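PDB 4MAC: lipid transferase CIDEC from Mus musculus, which transfers lipids between lipid droplets in white adipose tissue and promotes their fusion and enlargement, its CIDE-N domain taking part in homodimerisation. Local coordinates for residues A[44-49]-A[78-83]; A[23-28]-A[40-45]; A[51-56]-A[83-88]; A[30-35]-A[59-64]. All coordinates share one frame; numbering follows the deposited sequence.

Interaction 1 of 4, residues A[44-49]-A[78-83]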
loop_
_atom_site.group_PDB
_atom_site.type_symbol
_atom_site.label_atom_id
_atom_site.label_comp_id
_atom_site.label_asym_id
_atom_site.label_seq_id
_atom_site.Cartn_x
_atom_site.Cartn_y
_atom_site.Cartn_z
ATOM N N LYS A 44 -10.256 -6.454 5.242
ATOM C CA LYS A 44 -11.131 -7.630 5.434
ATOM C C LYS A 44 -10.931 -8.194 6.847
ATOM O O LYS A 44 -10.741 -9.391 7.036
ATOM C CB LYS A 44 -10.833 -8.700 4.385
ATOM C CG LYS A 44 -10.930 -8.199 2.913
ATOM C CD LYS A 44 -10.961 -9.411 1.947
ATOM C CE LYS A 44 -11.500 -9.018 0.533
ATOM N NZ LYS A 44 -13.003 -8.986 0.350
ATOM N N LEU A 45 -10.913 -7.303 7.832
ATOM C CA LEU A 45 -10.606 -7.692 9.208
ATOM C C LEU A 45 -11.832 -8.367 9.770
ATOM O O LEU A 45 -12.932 -7.961 9.445
ATOM C CB LEU A 45 -10.313 -6.440 10.037
ATOM C CG LEU A 45 -9.102 -5.598 9.619
ATOM C CD1 LEU A 45 -8.944 -4.426 10.543
ATOM C CD2 LEU A 45 -7.838 -6.442 9.619
ATOM N N LYS A 46 -11.672 -9.384 10.606
ATOM C CA LYS A 46 -12.840 -10.084 11.172
ATOM C C LYS A 46 -13.691 -9.224 12.132
ATOM O O LYS A 46 -14.852 -9.517 12.334
ATOM C CB LYS A 46 -12.431 -11.429 11.819
ATOM C CG LYS A 46 -11.532 -11.308 13.017
ATOM C CD LYS A 46 -11.336 -12.656 13.784
ATOM C CE LYS A 46 -10.525 -12.426 15.082
ATOM N NZ LYS A 46 -9.731 -13.589 15.577
ATOM N N ASP A 47 -13.134 -8.152 12.673
ATOM C CA ASP A 47 -13.845 -7.272 13.569
ATOM C C ASP A 47 -13.085 -5.944 13.568
ATOM O O ASP A 47 -12.051 -5.816 12.893
ATOM C CB ASP A 47 -13.853 -7.855 15.012
ATOM C CG ASP A 47 -15.119 -7.424 15.830
ATOM O OD1 ASP A 47 -15.522 -6.238 15.748
ATOM O OD2 ASP A 47 -15.699 -8.274 16.568
ATOM N N LYS A 48 -13.581 -4.994 14.357
ATOM C CA LYS A 48 -13.076 -3.622 14.410
ATOM C C LYS A 48 -11.677 -3.586 14.999
ATOM O O LYS A 48 -11.318 -4.427 15.827
ATOM C CB LYS A 48 -14.014 -2.779 15.273
ATOM C CG LYS A 48 -14.189 -1.343 14.804
ATOM C CD LYS A 48 -15.672 -0.880 14.814
ATOM C CE LYS A 48 -16.057 -0.096 16.092
ATOM N NZ LYS A 48 -16.192 1.382 15.829
ATOM N N PRO A 49 -10.860 -2.610 14.568
ATOM C CA PRO A 49 -9.513 -2.519 15.150
ATOM C C PRO A 49 -9.507 -2.051 16.610
ATOM O O PRO A 49 -10.341 -1.247 16.997
ATOM C CB PRO A 49 -8.847 -1.465 14.275
ATOM C CG PRO A 49 -10.002 -0.604 13.826
ATOM C CD PRO A 49 -11.024 -1.650 13.467
ATOM N N VAL A 78 -2.427 -3.014 12.022
ATOM C CA VAL A 78 -3.605 -2.961 12.854
ATOM C C VAL A 78 -3.667 -4.179 13.762
ATOM O O VAL A 78 -3.358 -5.303 13.359
ATOM C CB VAL A 78 -4.928 -2.747 12.085
ATOM C CG1 VAL A 78 -4.757 -1.610 11.130
ATOM C CG2 VAL A 78 -5.355 -3.977 11.334
ATOM N N LEU A 79 -4.067 -3.946 14.987
ATOM C CA LEU A 79 -4.254 -5.041 15.922
ATOM C C LEU A 79 -5.705 -5.083 16.309
ATOM O O LEU A 79 -6.302 -4.055 16.652
ATOM C CB LEU A 79 -3.378 -4.831 17.162
ATOM C CG LEU A 79 -1.947 -5.322 17.244
ATOM C CD1 LEU A 79 -1.278 -5.645 15.958
ATOM C CD2 LEU A 79 -1.103 -4.320 18.046
ATOM N N LEU A 80 -6.271 -6.278 16.263
ATOM C CA LEU A 80 -7.637 -6.488 16.755
ATOM C C LEU A 80 -7.515 -6.807 18.241
ATOM O O LEU A 80 -6.413 -7.139 18.736
ATOM C CB LEU A 80 -8.254 -7.697 16.004
ATOM C CG LEU A 80 -8.292 -7.551 14.487
ATOM C CD1 LEU A 80 -8.963 -8.788 13.825
ATOM C CD2 LEU A 80 -9.008 -6.268 14.156
ATOM N N LYS A 81 -8.643 -6.748 18.953
ATOM C CA LYS A 81 -8.699 -7.176 20.347
ATOM C C LYS A 81 -7.790 -8.348 20.663
ATOM O O LYS A 81 -7.917 -9.437 20.068
ATOM C CB LYS A 81 -10.128 -7.536 20.739
ATOM C CG LYS A 81 -10.217 -8.091 22.130
ATOM C CD LYS A 81 -11.672 -8.096 22.677
ATOM C CE LYS A 81 -11.572 -8.339 24.186
ATOM N NZ LYS A 81 -12.549 -9.344 24.642
ATOM N N GLY A 82 -6.845 -8.115 21.586
ATOM C CA GLY A 82 -5.991 -9.195 22.069
ATOM C C GLY A 82 -4.865 -9.693 21.170
ATOM O O GLY A 82 -4.109 -10.584 21.586
ATOM N N GLN A 83 -4.746 -9.156 19.951
ATOM C CA GLN A 83 -3.600 -9.401 19.079
ATOM C C GLN A 83 -2.436 -8.591 19.587
ATOM O O GLN A 83 -2.612 -7.509 20.164
ATOM C CB GLN A 83 -3.874 -8.938 17.655
ATOM C CG GLN A 83 -4.167 -10.085 16.707
ATOM C CD GLN A 83 -4.957 -9.659 15.506
ATOM O OE1 GLN A 83 -4.903 -8.512 15.074
ATOM N NE2 GLN A 83 -5.706 -10.591 14.939
#

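Interaction 2 of 4, residues A[23-28]-A[40-45]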
loop_
_atom_site.group_PDB
_atom_site.type_symbol
_atom_site.label_atom_id
_atom_site.label_comp_id
_atom_site.label_asym_id
_atom_site.label_seq_id
_atom_site.Cartn_x
_atom_site.Cartn_y
_atom_site.Cartn_z
ATOM N N VAL A 23 -1.396 -9.308 4.374
ATOM C CA VAL A 23 -2.059 -8.304 3.523
ATOM C C VAL A 23 -1.629 -6.893 3.928
ATOM O O VAL A 23 -1.587 -6.540 5.130
ATOM C CB VAL A 23 -3.609 -8.594 3.315
ATOM C CG1 VAL A 23 -4.184 -9.478 4.385
ATOM C CG2 VAL A 23 -4.521 -7.348 2.932
ATOM N N ARG A 24 -1.170 -6.144 2.914
ATOM C CA ARG A 24 -0.658 -4.815 3.106
ATOM C C ARG A 24 -1.301 -3.931 2.054
ATOM O O ARG A 24 -1.287 -4.272 0.872
ATOM C CB ARG A 24 0.869 -4.833 2.953
ATOM C CG ARG A 24 1.612 -4.488 4.221
ATOM C CD ARG A 24 2.871 -5.345 4.482
ATOM N NE ARG A 24 3.519 -5.821 3.268
ATOM C CZ ARG A 24 3.643 -7.102 2.915
ATOM N NH1 ARG A 24 3.162 -8.068 3.668
ATOM N NH2 ARG A 24 4.270 -7.423 1.783
ATOM N N LYS A 25 -1.906 -2.814 2.467
ATOM C CA LYS A 25 -2.622 -2.014 1.498
ATOM C C LYS A 25 -2.483 -0.524 1.720
ATOM O O LYS A 25 -2.426 -0.082 2.856
ATOM C CB LYS A 25 -4.122 -2.389 1.500
ATOM C CG LYS A 25 -4.411 -3.885 1.116
ATOM C CD LYS A 25 -5.895 -4.026 0.920
ATOM C CE LYS A 25 -6.319 -5.398 0.368
ATOM N NZ LYS A 25 -7.790 -5.319 0.122
ATOM N N GLY A 26 -2.492 0.236 0.623
ATOM C CA GLY A 26 -2.426 1.702 0.666
ATOM C C GLY A 26 -3.808 2.305 0.888
ATOM O O GLY A 26 -4.722 2.013 0.132
ATOM N N ILE A 27 -3.982 3.088 1.953
ATOM C CA ILE A 27 -5.292 3.611 2.291
ATOM C C ILE A 27 -5.135 5.101 2.436
ATOM O O ILE A 27 -4.148 5.557 3.029
ATOM C CB ILE A 27 -5.800 3.049 3.649
ATOM C CG1 ILE A 27 -5.873 1.514 3.613
ATOM C CG2 ILE A 27 -7.147 3.704 4.060
ATOM C CD1 ILE A 27 -6.332 0.839 4.879
ATOM N N MET A 28 -6.086 5.858 1.897
ATOM C CA MET A 28 -6.055 7.306 2.039
ATOM C C MET A 28 -6.773 7.737 3.316
ATOM O O MET A 28 -7.846 7.239 3.591
ATOM C CB MET A 28 -6.706 7.945 0.790
ATOM C CG MET A 28 -5.864 7.760 -0.499
ATOM S SD MET A 28 -4.164 8.372 -0.348
ATOM C CE MET A 28 -4.431 10.122 -0.043
ATOM N N GLN A 40 -11.004 -1.906 8.611
ATOM C CA GLN A 40 -11.723 -3.166 8.620
ATOM C C GLN A 40 -12.256 -3.579 7.240
ATOM O O GLN A 40 -12.018 -4.693 6.826
ATOM C CB GLN A 40 -12.874 -3.157 9.665
ATOM C CG GLN A 40 -13.597 -4.529 9.789
ATOM C CD GLN A 40 -14.777 -4.558 10.809
ATOM O OE1 GLN A 40 -15.108 -3.557 11.459
ATOM N NE2 GLN A 40 -15.400 -5.726 10.936
ATOM N N ASP A 41 -12.996 -2.719 6.543
ATOM C CA ASP A 41 -13.524 -3.134 5.224
ATOM C C ASP A 41 -12.370 -3.366 4.251
ATOM O O ASP A 41 -12.383 -4.310 3.434
ATOM C CB ASP A 41 -14.491 -2.103 4.615
ATOM C CG ASP A 41 -15.913 -2.188 5.188
ATOM O OD1 ASP A 41 -16.249 -3.192 5.890
ATOM O OD2 ASP A 41 -16.696 -1.212 4.963
ATOM N N ILE A 42 -11.361 -2.504 4.345
ATOM C CA ILE A 42 -10.251 -2.525 3.365
ATOM C C ILE A 42 -9.359 -3.754 3.499
ATOM O O ILE A 42 -9.016 -4.397 2.517
ATOM C CB ILE A 42 -9.466 -1.214 3.371
ATOM C CG1 ILE A 42 -10.402 -0.075 2.895
ATOM C CG2 ILE A 42 -8.184 -1.333 2.458
ATOM C CD1 ILE A 42 -9.793 1.342 2.864
ATOM N N LEU A 43 -9.044 -4.121 4.725
ATOM C CA LEU A 43 -8.125 -5.213 4.997
ATOM C C LEU A 43 -8.928 -6.540 5.233
ATOM O O LEU A 43 -8.347 -7.621 5.367
ATOM C CB LEU A 43 -7.273 -4.819 6.226
ATOM C CG LEU A 43 -6.205 -3.705 6.077
ATOM C CD1 LEU A 43 -5.431 -3.534 7.373
ATOM C CD2 LEU A 43 -5.194 -4.101 4.980
ATOM N N LYS A 44 -10.256 -6.454 5.242
ATOM C CA LYS A 44 -11.131 -7.630 5.434
ATOM C C LYS A 44 -10.931 -8.194 6.847
ATOM O O LYS A 44 -10.741 -9.391 7.036
ATOM C CB LYS A 44 -10.833 -8.700 4.385
ATOM C CG LYS A 44 -10.930 -8.199 2.913
ATOM C CD LYS A 44 -10.961 -9.411 1.947
ATOM C CE LYS A 44 -11.500 -9.018 0.533
ATOM N NZ LYS A 44 -13.003 -8.986 0.350
ATOM N N LEU A 45 -10.913 -7.303 7.832
ATOM C CA LEU A 45 -10.606 -7.692 9.208
ATOM C C LEU A 45 -11.832 -8.367 9.770
ATOM O O LEU A 45 -12.932 -7.961 9.445
ATOM C CB LEU A 45 -10.313 -6.440 10.037
ATOM C CG LEU A 45 -9.102 -5.598 9.619
ATOM C CD1 LEU A 45 -8.944 -4.426 10.543
ATOM C CD2 LEU A 45 -7.838 -6.442 9.619
#

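Interaction 3 of 4, residues A[51-56]-A[83-88]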
loop_
_atom_site.group_PDB
_atom_site.type_symbol
_atom_site.label_atom_id
_atom_site.label_comp_id
_atom_site.label_asym_id
_atom_site.label_seq_id
_atom_site.Cartn_x
_atom_site.Cartn_y
_atom_site.Cartn_z
ATOM N N SER A 51 -6.175 -1.333 18.052
ATOM C CA SER A 51 -4.944 -0.579 18.203
ATOM C C SER A 51 -4.255 -0.382 16.838
ATOM O O SER A 51 -4.295 -1.263 15.980
ATOM C CB SER A 51 -4.023 -1.327 19.156
ATOM O OG SER A 51 -3.234 -0.411 19.877
ATOM N N LEU A 52 -3.598 0.762 16.652
ATOM C CA LEU A 52 -2.733 0.953 15.495
ATOM C C LEU A 52 -1.318 1.099 15.980
ATOM O O LEU A 52 -1.037 1.890 16.889
ATOM C CB LEU A 52 -3.119 2.201 14.747
ATOM C CG LEU A 52 -2.417 2.399 13.400
ATOM C CD1 LEU A 52 -2.859 1.298 12.349
ATOM C CD2 LEU A 52 -2.625 3.822 12.862
ATOM N N VAL A 53 -0.431 0.364 15.328
ATOM C CA VAL A 53 0.913 0.209 15.803
ATOM C C VAL A 53 1.915 0.373 14.623
ATOM O O VAL A 53 1.526 0.246 13.483
ATOM C CB VAL A 53 0.900 -1.184 16.473
ATOM C CG1 VAL A 53 1.538 -2.278 15.634
ATOM C CG2 VAL A 53 1.343 -1.135 17.839
ATOM N N LEU A 54 3.188 0.679 14.890
ATOM C CA LEU A 54 4.164 0.700 13.817
ATOM C C LEU A 54 4.577 -0.699 13.498
ATOM O O LEU A 54 4.986 -1.470 14.398
ATOM C CB LEU A 54 5.392 1.532 14.174
ATOM C CG LEU A 54 5.108 3.014 14.439
ATOM C CD1 LEU A 54 6.437 3.750 14.510
ATOM C CD2 LEU A 54 4.270 3.560 13.294
ATOM N N GLU A 55 4.498 -1.032 12.217
ATOM C CA GLU A 55 4.814 -2.377 11.796
ATOM C C GLU A 55 6.266 -2.751 12.156
ATOM O O GLU A 55 6.565 -3.881 12.494
ATOM C CB GLU A 55 4.515 -2.504 10.293
ATOM C CG GLU A 55 5.619 -3.084 9.423
ATOM C CD GLU A 55 5.896 -4.494 9.735
ATOM O OE1 GLU A 55 4.943 -5.102 10.297
ATOM O OE2 GLU A 55 7.039 -4.979 9.482
ATOM N N GLU A 56 7.154 -1.763 12.095
ATOM C CA GLU A 56 8.587 -1.941 12.366
ATOM C C GLU A 56 8.964 -2.417 13.812
ATOM O O GLU A 56 9.831 -3.278 13.971
ATOM C CB GLU A 56 9.227 -0.599 12.016
ATOM C CG GLU A 56 10.707 -0.474 11.984
ATOM C CD GLU A 56 11.112 1.000 12.040
ATOM O OE1 GLU A 56 12.176 1.299 12.643
ATOM O OE2 GLU A 56 10.370 1.855 11.494
ATOM N N GLN A 83 -4.746 -9.156 19.951
ATOM C CA GLN A 83 -3.600 -9.401 19.079
ATOM C C GLN A 83 -2.436 -8.591 19.587
ATOM O O GLN A 83 -2.612 -7.509 20.164
ATOM C CB GLN A 83 -3.874 -8.938 17.655
ATOM C CG GLN A 83 -4.167 -10.085 16.707
ATOM C CD GLN A 83 -4.957 -9.659 15.506
ATOM O OE1 GLN A 83 -4.903 -8.512 15.074
ATOM N NE2 GLN A 83 -5.706 -10.591 14.939
ATOM N N LYS A 84 -1.235 -9.112 19.385
ATOM C CA LYS A 84 -0.065 -8.400 19.853
ATOM C C LYS A 84 0.854 -8.220 18.671
ATOM O O LYS A 84 0.841 -9.042 17.745
ATOM C CB LYS A 84 0.607 -9.170 20.997
ATOM C CG LYS A 84 -0.092 -9.008 22.376
ATOM C CD LYS A 84 -1.198 -10.103 22.562
ATOM C CE LYS A 84 -1.785 -10.219 24.020
ATOM N NZ LYS A 84 -2.412 -8.939 24.585
ATOM N N TRP A 85 1.609 -7.127 18.663
ATOM C CA TRP A 85 2.634 -6.940 17.676
ATOM C C TRP A 85 3.705 -8.019 17.936
ATOM O O TRP A 85 4.023 -8.328 19.094
ATOM C CB TRP A 85 3.209 -5.529 17.761
ATOM C CG TRP A 85 4.413 -5.348 16.891
ATOM C CD1 TRP A 85 4.425 -4.919 15.600
ATOM C CD2 TRP A 85 5.789 -5.627 17.246
ATOM N NE1 TRP A 85 5.730 -4.897 15.120
ATOM C CE2 TRP A 85 6.579 -5.342 16.103
ATOM C CE3 TRP A 85 6.429 -6.093 18.425
ATOM C CZ2 TRP A 85 7.977 -5.473 16.104
ATOM C CZ3 TRP A 85 7.814 -6.222 18.432
ATOM C CH2 TRP A 85 8.579 -5.929 17.277
ATOM N N LYS A 86 4.207 -8.616 16.853
ATOM C CA LYS A 86 5.296 -9.570 16.938
ATOM C C LYS A 86 6.396 -9.177 15.957
ATOM O O LYS A 86 6.120 -8.602 14.903
ATOM C CB LYS A 86 4.815 -11.006 16.702
ATOM C CG LYS A 86 4.108 -11.288 15.397
ATOM C CD LYS A 86 3.235 -12.570 15.494
ATOM C CE LYS A 86 4.029 -13.815 15.095
ATOM N NZ LYS A 86 3.410 -15.138 15.499
ATOM N N PRO A 87 7.648 -9.494 16.297
ATOM C CA PRO A 87 8.758 -9.104 15.418
ATOM C C PRO A 87 8.710 -9.809 14.075
ATOM O O PRO A 87 8.272 -10.962 14.012
ATOM C CB PRO A 87 10.019 -9.534 16.193
ATOM C CG PRO A 87 9.553 -10.000 17.540
ATOM C CD PRO A 87 8.084 -10.248 17.491
ATOM N N PRO A 88 9.152 -9.125 12.996
ATOM C CA PRO A 88 9.207 -9.815 11.721
ATOM C C PRO A 88 10.513 -10.612 11.607
ATOM O O PRO A 88 10.467 -11.830 11.419
ATOM C CB PRO A 88 9.200 -8.664 10.721
ATOM C CG PRO A 88 9.984 -7.593 11.429
ATOM C CD PRO A 88 9.544 -7.700 12.863
#

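Interaction 4 of 4, residues A[30-35]-A[59-64]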
loop_
_atom_site.group_PDB
_atom_site.type_symbol
_atom_site.label_atom_id
_atom_site.label_comp_id
_atom_site.label_asym_id
_atom_site.label_seq_id
_atom_site.Cartn_x
_atom_site.Cartn_y
_atom_site.Cartn_z
ATOM N N HIS A 30 -7.720 11.025 6.399
ATOM C CA HIS A 30 -7.667 12.412 6.816
ATOM C C HIS A 30 -7.200 12.552 8.257
ATOM O O HIS A 30 -6.841 13.654 8.649
ATOM C CB HIS A 30 -9.055 13.044 6.695
ATOM C CG HIS A 30 -9.529 13.121 5.289
ATOM N ND1 HIS A 30 -9.125 14.129 4.426
ATOM C CD2 HIS A 30 -10.319 12.291 4.569
ATOM C CE1 HIS A 30 -9.680 13.927 3.242
ATOM N NE2 HIS A 30 -10.404 12.817 3.300
ATOM N N SER A 31 -7.274 11.464 9.036
ATOM C CA SER A 31 -6.882 11.431 10.440
ATOM C C SER A 31 -6.678 9.983 10.872
ATOM O O SER A 31 -7.009 9.062 10.129
ATOM C CB SER A 31 -8.010 11.998 11.310
ATOM O OG SER A 31 -9.205 11.240 11.076
ATOM N N LEU A 32 -6.148 9.807 12.082
ATOM C CA LEU A 32 -6.060 8.540 12.740
ATOM C C LEU A 32 -7.443 7.895 12.871
ATOM O O LEU A 32 -7.667 6.708 12.491
ATOM C CB LEU A 32 -5.404 8.739 14.109
ATOM C CG LEU A 32 -5.140 7.543 14.980
ATOM C CD1 LEU A 32 -4.403 6.434 14.182
ATOM C CD2 LEU A 32 -4.318 8.014 16.186
ATOM N N GLU A 33 -8.398 8.686 13.348
ATOM C CA GLU A 33 -9.769 8.169 13.506
ATOM C C GLU A 33 -10.380 7.720 12.164
ATOM O O GLU A 33 -11.028 6.670 12.063
ATOM C CB GLU A 33 -10.682 9.193 14.254
ATOM C CG GLU A 33 -12.175 8.771 14.330
ATOM C CD GLU A 33 -13.151 9.982 14.414
ATOM O OE1 GLU A 33 -12.886 10.903 15.234
ATOM O OE2 GLU A 33 -14.196 9.992 13.683
ATOM N N ASP A 34 -10.179 8.516 11.134
ATOM C CA ASP A 34 -10.650 8.159 9.786
ATOM C C ASP A 34 -10.009 6.854 9.321
ATOM O O ASP A 34 -10.680 5.975 8.825
ATOM C CB ASP A 34 -10.244 9.278 8.825
ATOM C CG ASP A 34 -10.840 9.123 7.475
ATOM O OD1 ASP A 34 -11.925 8.486 7.399
ATOM O OD2 ASP A 34 -10.218 9.620 6.497
ATOM N N LEU A 35 -8.689 6.748 9.503
ATOM C CA LEU A 35 -7.959 5.561 9.158
ATOM C C LEU A 35 -8.549 4.357 9.867
ATOM O O LEU A 35 -8.825 3.330 9.257
ATOM C CB LEU A 35 -6.452 5.724 9.480
ATOM C CG LEU A 35 -5.629 4.473 9.092
ATOM C CD1 LEU A 35 -5.672 4.272 7.507
ATOM C CD2 LEU A 35 -4.163 4.440 9.649
ATOM N N THR A 59 5.592 0.267 18.091
ATOM C CA THR A 59 5.203 1.551 18.724
ATOM C C THR A 59 3.714 1.910 18.587
ATOM O O THR A 59 3.194 1.930 17.479
ATOM C CB THR A 59 6.058 2.674 18.184
ATOM O OG1 THR A 59 7.449 2.316 18.327
ATOM C CG2 THR A 59 5.767 3.951 18.949
ATOM N N ILE A 60 3.034 2.227 19.698
ATOM C CA ILE A 60 1.622 2.492 19.624
ATOM C C ILE A 60 1.363 3.883 19.054
ATOM O O ILE A 60 1.982 4.883 19.510
ATOM C CB ILE A 60 0.910 2.215 20.943
ATOM C CG1 ILE A 60 0.953 0.717 21.220
ATOM C CG2 ILE A 60 -0.564 2.670 20.878
ATOM C CD1 ILE A 60 0.810 0.319 22.732
ATOM N N VAL A 61 0.488 3.948 18.058
ATOM C CA VAL A 61 0.057 5.258 17.502
ATOM C C VAL A 61 -1.303 5.581 18.074
ATOM O O VAL A 61 -2.289 4.912 17.753
ATOM C CB VAL A 61 -0.079 5.234 15.987
ATOM C CG1 VAL A 61 -0.351 6.682 15.411
ATOM C CG2 VAL A 61 1.100 4.618 15.401
ATOM N N GLU A 62 -1.363 6.562 18.966
ATOM C CA GLU A 62 -2.595 6.804 19.706
ATOM C C GLU A 62 -3.000 8.254 19.766
ATOM O O GLU A 62 -4.019 8.602 20.372
ATOM C CB GLU A 62 -2.603 6.159 21.105
ATOM C CG GLU A 62 -1.554 6.604 22.113
ATOM C CD GLU A 62 -1.688 5.821 23.454
ATOM O OE1 GLU A 62 -2.176 4.648 23.470
ATOM O OE2 GLU A 62 -1.324 6.366 24.503
ATOM N N THR A 63 -2.262 9.082 19.052
ATOM C CA THR A 63 -2.680 10.474 18.939
ATOM C C THR A 63 -2.597 10.912 17.528
ATOM O O THR A 63 -1.716 10.437 16.735
ATOM C CB THR A 63 -1.857 11.415 19.827
ATOM O OG1 THR A 63 -2.391 12.730 19.705
ATOM C CG2 THR A 63 -0.433 11.494 19.360
ATOM N N GLU A 64 -3.492 11.837 17.203
ATOM C CA GLU A 64 -3.550 12.348 15.823
ATOM C C GLU A 64 -2.253 13.078 15.381
ATOM O O GLU A 64 -1.775 12.965 14.260
ATOM C CB GLU A 64 -4.812 13.176 15.614
ATOM C CG GLU A 64 -5.412 12.833 14.210
ATOM C CD GLU A 64 -4.858 13.757 13.251
ATOM O OE1 GLU A 64 -4.901 13.527 12.050
ATOM O OE2 GLU A 64 -4.329 14.769 13.753
#

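Interaction 1 of 4, residues A[44-49]-A[78-83]
Leu80 CD2 comes over the peptide planes at the Asp47 and Lys48 carbonyls, above the oxygens and not at their edge. It lies 3.3 Å from Asp47 O and 3.4 Å from Lys48 O. The setting is the ubiquitin-like roll of the CIDE-N domain, where the 44-49 connection after helix 32-43 packs against Val78 and Leu80 of the 78-83 segment. Leu80 buries more surface than any other residue of the contact. Its CG stands opposite the carbonyl carbon (chi1 -58°), and this sends its two methyls toward the loop. CD1 rests on the aliphatic chain of Lys46, 3.7 Å from Lys46 CG, while CD2 also meets Pro49 CA. Leu45 comes in from the helix side. Its CD1 touches Val78 CG2 at 3.7 Å and Leu80 CD2 at 4.1 Å, so it spans both strand residues. Val39 of helix 32-43 lies against Leu45, Pro49 and Val78 and extends this apolar patch onto the helix. Across the two segments the contact is therefore one of packing. Polar groups are tied within each segment. Lys48 N bonds to Asp47 OD1 through the anti lone pair. After Leu80 the chain makes a type II turn to Gln83, whose side chain folds back: Leu80 N donates to Gln83 OE1 at 2.9 Å, standing 54° out of the amide carbonyl plane.

Interaction 2 of 4, residues A[23-28]-A[40-45]
Lys25 reaches Ile42 because its CG is opposite the carbonyl carbon (chi1 -61°) and the rest of its chain is fully extended. Ile27 and Ile42 both place CD1 at the end of a straight chain, and they meet tip to tip. Ile27 CG2 lies 3.7 Å from Ile42 CD1, and Ile27 CD1 is 3.7 Å from Ile42 CG2. The Lys25 ammonium binds the backbone instead: NZ donates to Ile42 O at 2.8 Å, nearly in line with the carbonyl (C=O...N angle 165°). This oxygen is in the last turn of helix 32-43, an end whose partial negative charge would suit a cation. The same NZ forms a salt bridge with Glu62 of the second subunit, which also packs on Ile42. Nearer the backbone, the methylenes of Lys25 run past Leu43 in the opposite direction, with CG 3.9 Å from Leu43 CD2. That methyl also touches Val23 CG2, at 3.9 Å. Leu43 continues onto Val16 of the adjacent strand 12-17 and Val78 of strand 75-80 beyond it. Arg24 and Gly26, which alternate with these residues along the strand, make backbone hydrogen bonds to the second subunit. Strand 24-29 thus serves the dimer along its outer edge and the helix through one face. A helix laid across a mixed sheet in this way is the core of the ubiquitin-like roll, to which CIDE-N belongs.

Interaction 3 of 4, residues A[51-56]-A[83-88]
From Val53 to Glu56 and from Trp85 to Pro88 the two segments run in nearly the same direction, 18° apart end to end, with Val53 CA and Trp85 CA 7.6 Å from each other. The indole of Trp85 makes most of the contact between them. Its CG is anti to the backbone N (chi1 172°), and the ring extends toward the end of strand 49-54. NE1 donates to Glu55 O at 2.9 Å. The bond is almost straight at hydrogen, 175°, and the oxygen lies at the ring edge, close to the indole plane. Seen from the acceptor the fit is less regular, for NE1 stands well out of the Glu55 carbonyl plane. Two more backbone oxygens lie near the indole without bonding to it. Leu54 O is 3.6 Å from NE1, and Glu56 O is 3.6 Å from CZ2. Val53 adds an apolar touch, its CG1 3.9 Å from Trp85 CD1, with the two side chains crossing at about a right angle. Pro87 N sits over one face of the indole, offset toward the rim. Pro88 comes only loosely near the Glu55 carboxylate. Arg21 forms a salt bridge with that carboxylate, binds Lys86 O and packs on Trp85 and Pro88. The 83-88 segment that follows strand 75-80 is therefore fastened just past strand 49-54 by one directional indole bond. Because its acceptor is a main-chain oxygen, this bond does not draw on the Glu55 carboxylate, which is engaged by Arg21.

Interaction 4 of 4, residues A[30-35]-A[59-64]
Leu32 lays its CD2 methyl against the backbone of the bend from Val61 to Thr63. CD2 is 3.6 Å from Thr63 O and 3.8 Å from Glu62 C. Its CG is anti to the backbone N (chi1 -177°), which carries the branch away from the helix and into this bend. The other methyl, CD1, meets Val61 CG1 more loosely at 4.2 Å. Glu64 approaches the start of the same helix from the side. Its chain bends at chi2 (-91°), bringing CG to 3.8 Å from Leu32 N and OE1 to 3.3 Å from Ser31 CA. These are packing contacts; the polar partner of OE1 is Gln68. Ser31 is the N-cap of helix 32-43, and its OG accepts from Asp34 N at 2.9 Å. Asp34 OD2 in turn takes the N-H of His30 and forms a salt bridge with Lys38, so Asp34 is held through both its N-H and its carboxylate. The 59-64 segment links the short, weakly bonded strand 60-61 to helix 64-69, with Thr63 at the N-cap of the latter. Leu32 also packs on Leu52 of strand 49-54 and on Phe67 of helix 64-69, so helices 32-43 and 64-69 meet strands 49-54 and 60-61 there.

In the fold
All four contacts lie in one CIDE-N roll and reach its mixed sheet. Interactions 2 and 4 both use helix 32-43, at its end and its start; their centres are about 15 Å apart, on opposite sides of the chain's centre, yet Ile27 touches Leu35. Interaction 1 takes up the chain where interaction 2 ends, sharing Lys44 and Leu45, with centres about 11 Å apart. It shares Gln83 with interaction 3, about 12 Å away between centres, and their strands 75-80 and 49-54 are neighbours. Strand 49-54 pairs with 60-61 of interaction 4. Along the chain interaction 2 closes before 3 opens. Helix, loops and the 83-88 segment are thus bound to one sheet, whose 24-29 edge serves the homodimer.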